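Local coordinates for protein HTH-type transcriptional regulator LysG (PDB 3ISP) that binds DNA as a homodimeric LysR-type transcriptional regulator, probably activating expression of the exporter LysE and repressing its own gene, at residues Arg156-Gly161 and Thr284-Ala289; Thr147-Val152 and Pro265-Cys270. One frame throughout, in Å; residues are numbered along the deposited sequence.

Contact 1: Arg156-Gly161 and Thr284-Ala289; sequences RVHPLG and TVRAAA
Leu160, on strand 156-161, lays its CD2 methyl against the last turn of helix 284-288, where a helix packs on the mixed sheet of the LysR effector-binding domain, whose fold is that of the periplasmic binding proteins. Leu160 CD2 lies 3.9 Å from Val285 CG1 and 4.0 Å from Ala289 CB, and it also rests on the backbone and CG of Arg286. Leu160 CG stands anti to the carbonyl carbon (chi1 -72°), and chi2 near 166° then sets the CD branches, with CD2 reaching the helix although the CB bond does not point straight at it. Strand and helix axes run 25° from parallel, 8.7 Å apart at closest approach.

Farther back along the strand, the extended chain of Arg286 carries its guanidinium past Pro159 to His158. The two side chains cross at about a right angle: the imidazole turns its CD2 edge to one guanidinium face. No hydrogen bond spans the two segments. Behind this layer, Trp268 of the neighbouring strand meets the His158 ring and also touches Leu160 and Val285. Beside the guanidinium, at its edge and near its plane, Pro159 CD lies 3.9 Å from Arg286 NH2.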
# COMPACT_ATOMS: atom_id res chain seq x y z
N ARG A 156 28.00 -2.06 -2.71
CA ARG A 156 28.97 -1.50 -1.77
C ARG A 156 28.50 -0.15 -1.23
O ARG A 156 27.83 0.63 -1.92
CB ARG A 156 30.33 -1.30 -2.45
CG ARG A 156 31.17 -2.53 -2.54
CD ARG A 156 32.60 -2.19 -2.91
NE ARG A 156 33.23 -3.28 -3.66
CZ ARG A 156 33.29 -3.32 -4.99
NH1 ARG A 156 32.77 -2.33 -5.72
NH2 ARG A 156 33.87 -4.35 -5.59
N VAL A 157 28.87 0.14 0.02
CA VAL A 157 28.49 1.38 0.69
C VAL A 157 29.70 2.28 0.91
O VAL A 157 30.70 1.86 1.49
CB VAL A 157 27.90 1.08 2.06
CG1 VAL A 157 27.75 2.35 2.86
CG2 VAL A 157 26.57 0.35 1.92
N HIS A 158 29.59 3.53 0.45
CA HIS A 158 30.61 4.56 0.67
C HIS A 158 30.07 5.76 1.45
O HIS A 158 29.10 6.41 1.04
CB HIS A 158 31.14 5.09 -0.65
CG HIS A 158 31.80 4.06 -1.50
ND1 HIS A 158 31.13 3.36 -2.48
CD2 HIS A 158 33.08 3.62 -1.54
CE1 HIS A 158 31.96 2.54 -3.08
NE2 HIS A 158 33.15 2.68 -2.53
N PRO A 159 30.71 6.10 2.58
CA PRO A 159 30.24 7.28 3.30
C PRO A 159 30.65 8.51 2.53
O PRO A 159 31.71 8.51 1.90
CB PRO A 159 30.99 7.21 4.62
CG PRO A 159 31.46 5.78 4.72
CD PRO A 159 31.75 5.38 3.32
N LEU A 160 29.82 9.53 2.55
CA LEU A 160 30.08 10.74 1.78
C LEU A 160 30.34 11.92 2.70
O LEU A 160 30.95 12.90 2.28
CB LEU A 160 28.88 11.03 0.89
CG LEU A 160 28.69 10.10 -0.30
CD1 LEU A 160 27.30 10.32 -0.86
CD2 LEU A 160 29.74 10.36 -1.36
N GLY A 161 29.89 11.79 3.95
CA GLY A 161 29.87 12.88 4.91
C GLY A 161 28.47 13.08 5.46
O GLY A 161 27.58 12.28 5.23
N THR A 284 33.95 10.60 -8.70
CA THR A 284 33.32 11.88 -8.95
C THR A 284 32.28 12.21 -7.87
O THR A 284 32.31 13.28 -7.28
CB THR A 284 32.71 11.89 -10.33
OG1 THR A 284 33.77 11.78 -11.28
CG2 THR A 284 31.94 13.18 -10.56
N VAL A 285 31.37 11.28 -7.60
CA VAL A 285 30.41 11.49 -6.55
C VAL A 285 31.10 11.81 -5.23
O VAL A 285 30.76 12.77 -4.58
CB VAL A 285 29.46 10.29 -6.39
CG1 VAL A 285 28.65 10.41 -5.11
CG2 VAL A 285 28.56 10.17 -7.62
N ARG A 286 32.08 11.00 -4.85
CA ARG A 286 32.80 11.22 -3.59
C ARG A 286 33.45 12.60 -3.50
O ARG A 286 33.44 13.24 -2.45
CB ARG A 286 33.84 10.13 -3.38
CG ARG A 286 33.41 9.06 -2.39
CD ARG A 286 34.50 8.01 -2.13
NE ARG A 286 34.19 7.23 -0.93
CZ ARG A 286 34.73 6.05 -0.63
NH1 ARG A 286 35.62 5.50 -1.45
NH2 ARG A 286 34.37 5.41 0.48
N ALA A 287 34.01 13.06 -4.61
CA ALA A 287 34.69 14.34 -4.66
C ALA A 287 33.70 15.50 -4.66
O ALA A 287 33.97 16.57 -4.12
CB ALA A 287 35.58 14.41 -5.87
N ALA A 288 32.54 15.29 -5.26
CA ALA A 288 31.52 16.32 -5.29
C ALA A 288 31.02 16.57 -3.87
O ALA A 288 30.48 17.64 -3.54
CB ALA A 288 30.38 15.91 -6.20
N ALA A 289 31.22 15.58 -3.01
CA ALA A 289 30.74 15.69 -1.64
C ALA A 289 31.84 16.09 -0.65
O ALA A 289 31.62 16.07 0.57
CB ALA A 289 30.09 14.39 -1.21

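Contact 2: Thr147-Val152 and Pro265-Cys270; sequences TERNPV and PLYWQC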
# COMPACT_ATOMS: atom_id res chain seq x y z
N THR A 147 20.26 8.05 2.28
CA THR A 147 20.51 8.28 3.70
C THR A 147 20.73 6.94 4.35
O THR A 147 20.88 6.86 5.57
CB THR A 147 19.34 9.00 4.41
OG1 THR A 147 18.12 8.26 4.23
CG2 THR A 147 19.17 10.44 3.89
N GLU A 148 20.75 5.90 3.52
CA GLU A 148 20.84 4.52 3.98
C GLU A 148 22.26 4.07 4.19
O GLU A 148 23.02 3.91 3.23
CB GLU A 148 20.21 3.59 2.95
CG GLU A 148 20.22 2.14 3.36
CD GLU A 148 19.18 1.85 4.43
OE1 GLU A 148 17.97 2.05 4.13
OE2 GLU A 148 19.57 1.46 5.55
N ARG A 149 22.61 3.80 5.44
CA ARG A 149 23.92 3.24 5.77
C ARG A 149 24.05 1.75 5.42
O ARG A 149 25.12 1.30 4.99
CB ARG A 149 24.24 3.47 7.25
CG ARG A 149 25.41 2.66 7.75
CD ARG A 149 25.67 2.91 9.22
NE ARG A 149 26.53 4.06 9.42
CZ ARG A 149 27.35 4.21 10.46
NH1 ARG A 149 27.41 3.27 11.39
NH2 ARG A 149 28.11 5.30 10.56
N ASN A 150 22.98 0.98 5.60
CA ASN A 150 23.04 -0.47 5.38
C ASN A 150 23.20 -0.83 3.91
O ASN A 150 22.50 -0.28 3.06
CB ASN A 150 21.82 -1.18 5.98
CG ASN A 150 21.85 -1.25 7.51
OD1 ASN A 150 22.88 -0.98 8.16
ND2 ASN A 150 20.71 -1.62 8.10
N PRO A 151 24.12 -1.74 3.60
CA PRO A 151 24.31 -2.11 2.19
C PRO A 151 23.06 -2.77 1.63
O PRO A 151 22.63 -3.79 2.16
CB PRO A 151 25.45 -3.13 2.24
CG PRO A 151 26.13 -2.91 3.55
CD PRO A 151 25.04 -2.46 4.49
N VAL A 152 22.50 -2.21 0.56
CA VAL A 152 21.42 -2.91 -0.12
C VAL A 152 22.07 -4.00 -0.93
O VAL A 152 23.25 -3.91 -1.27
CB VAL A 152 20.56 -1.98 -1.03
CG1 VAL A 152 20.64 -0.52 -0.57
CG2 VAL A 152 20.95 -2.12 -2.48
N PRO A 265 23.83 11.76 8.07
CA PRO A 265 24.84 11.06 7.28
C PRO A 265 24.29 10.71 5.91
O PRO A 265 23.19 10.17 5.81
CB PRO A 265 25.08 9.78 8.07
CG PRO A 265 24.66 10.09 9.45
CD PRO A 265 23.53 11.06 9.33
N LEU A 266 25.05 11.02 4.86
CA LEU A 266 24.77 10.49 3.53
C LEU A 266 25.73 9.34 3.20
O LEU A 266 26.80 9.21 3.81
CB LEU A 266 24.91 11.59 2.50
CG LEU A 266 23.86 12.71 2.59
CD1 LEU A 266 24.17 13.78 1.57
CD2 LEU A 266 22.47 12.16 2.40
N TYR A 267 25.33 8.51 2.23
CA TYR A 267 26.14 7.41 1.73
C TYR A 267 26.02 7.30 0.21
O TYR A 267 24.97 7.57 -0.35
CB TYR A 267 25.68 6.11 2.38
CG TYR A 267 25.74 6.17 3.88
CD1 TYR A 267 26.88 5.75 4.56
CD2 TYR A 267 24.68 6.67 4.61
CE1 TYR A 267 26.96 5.82 5.92
CE2 TYR A 267 24.74 6.73 5.99
CZ TYR A 267 25.89 6.31 6.64
OH TYR A 267 25.97 6.39 8.01
N TRP A 268 27.10 6.92 -0.46
CA TRP A 268 26.99 6.55 -1.85
C TRP A 268 27.02 5.02 -1.96
O TRP A 268 28.05 4.40 -1.74
CB TRP A 268 28.10 7.20 -2.68
CG TRP A 268 28.34 6.58 -4.05
CD1 TRP A 268 29.32 5.69 -4.38
CD2 TRP A 268 27.59 6.81 -5.25
NE1 TRP A 268 29.22 5.35 -5.71
CE2 TRP A 268 28.18 6.03 -6.27
CE3 TRP A 268 26.49 7.61 -5.58
CZ2 TRP A 268 27.69 6.03 -7.57
CZ3 TRP A 268 26.02 7.60 -6.87
CH2 TRP A 268 26.61 6.82 -7.85
N GLN A 269 25.86 4.43 -2.27
CA GLN A 269 25.75 3.00 -2.52
C GLN A 269 25.77 2.69 -4.02
O GLN A 269 25.02 3.29 -4.79
CB GLN A 269 24.48 2.43 -1.89
CG GLN A 269 24.51 2.49 -0.38
CD GLN A 269 23.64 1.45 0.29
OE1 GLN A 269 23.58 0.30 -0.12
NE2 GLN A 269 22.99 1.85 1.38
N CYS A 270 26.63 1.76 -4.43
CA CYS A 270 26.70 1.34 -5.83
C CYS A 270 26.97 -0.15 -6.00
O CYS A 270 27.41 -0.83 -5.06
CB CYS A 270 27.75 2.15 -6.59
SG CYS A 270 29.45 1.89 -6.04
O HOH W 1 28.86 7.49 8.55
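The Gln269 carboxamide spans the loop 147-152 with three hydrogen bonds. Gln269 NE2 gives one to Glu148 O and one to Asn150 O, each 2.8 Å long, and both carbonyls receive it from above their planes. Gln269 OE1 accepts from Val152 N at 2.8 Å; this bond is nearly straight (170°) and comes in on a carbonyl lone pair. Because both ends of the amide are engaged, its rotation is fixed and the loop, which links strand 143-146 to strand 155-169 in the periplasmic-binding-protein-like domain, is pinned over strand 255-271.

Two residues back along the strand, Tyr267 takes up the other part of the loop. Arg149 CA sits over the ring, 3.6 Å from the centroid of the Tyr267 ring, a CH-pi contact, and Arg149 CB leans over the CZ side of the same face. The arginine chain then bends at chi3 (-86°), and Arg149 NE donates to Tyr267 OH at 2.8 Å. Guanidinium and ring planes are 83° apart, and a water links Arg149 NH2 to the same hydroxyl.

The packing outside this is slighter: Thr147 CG2 meets Leu266 CD2 at 4.0 Å, while Leu136 of helix 129-137 lies against Val152 and Gln269. Across this contact, the polar bonds to the sheet come from two side chains: a buried amide that satisfies backbone groups, and a phenol whose OH accepts from Arg149.

In the fold
Contacts 1 and 2 lie on opposite faces of one sheet, their centres about 10 Å apart. Strands 155-169 and 255-271 are antiparallel neighbours in it, and the contacts meet through them: Arg156 N lies 2.7 Å from Cys270 O, a probable hydrogen bond. Trp268 points to the helix side and Tyr267 and Gln269 to the loop side, so strand 265-270 serves both contacts. Val157, whose CB bond points away from the helix, packs CG2 3.4 Å from Pro151 CA of the loop. Helix 276-288 follows strand 255-271 directly in the chain, and all four segments belong to the LysR substrate-binding domain rather than to the DNA-binding helix-turn-helix.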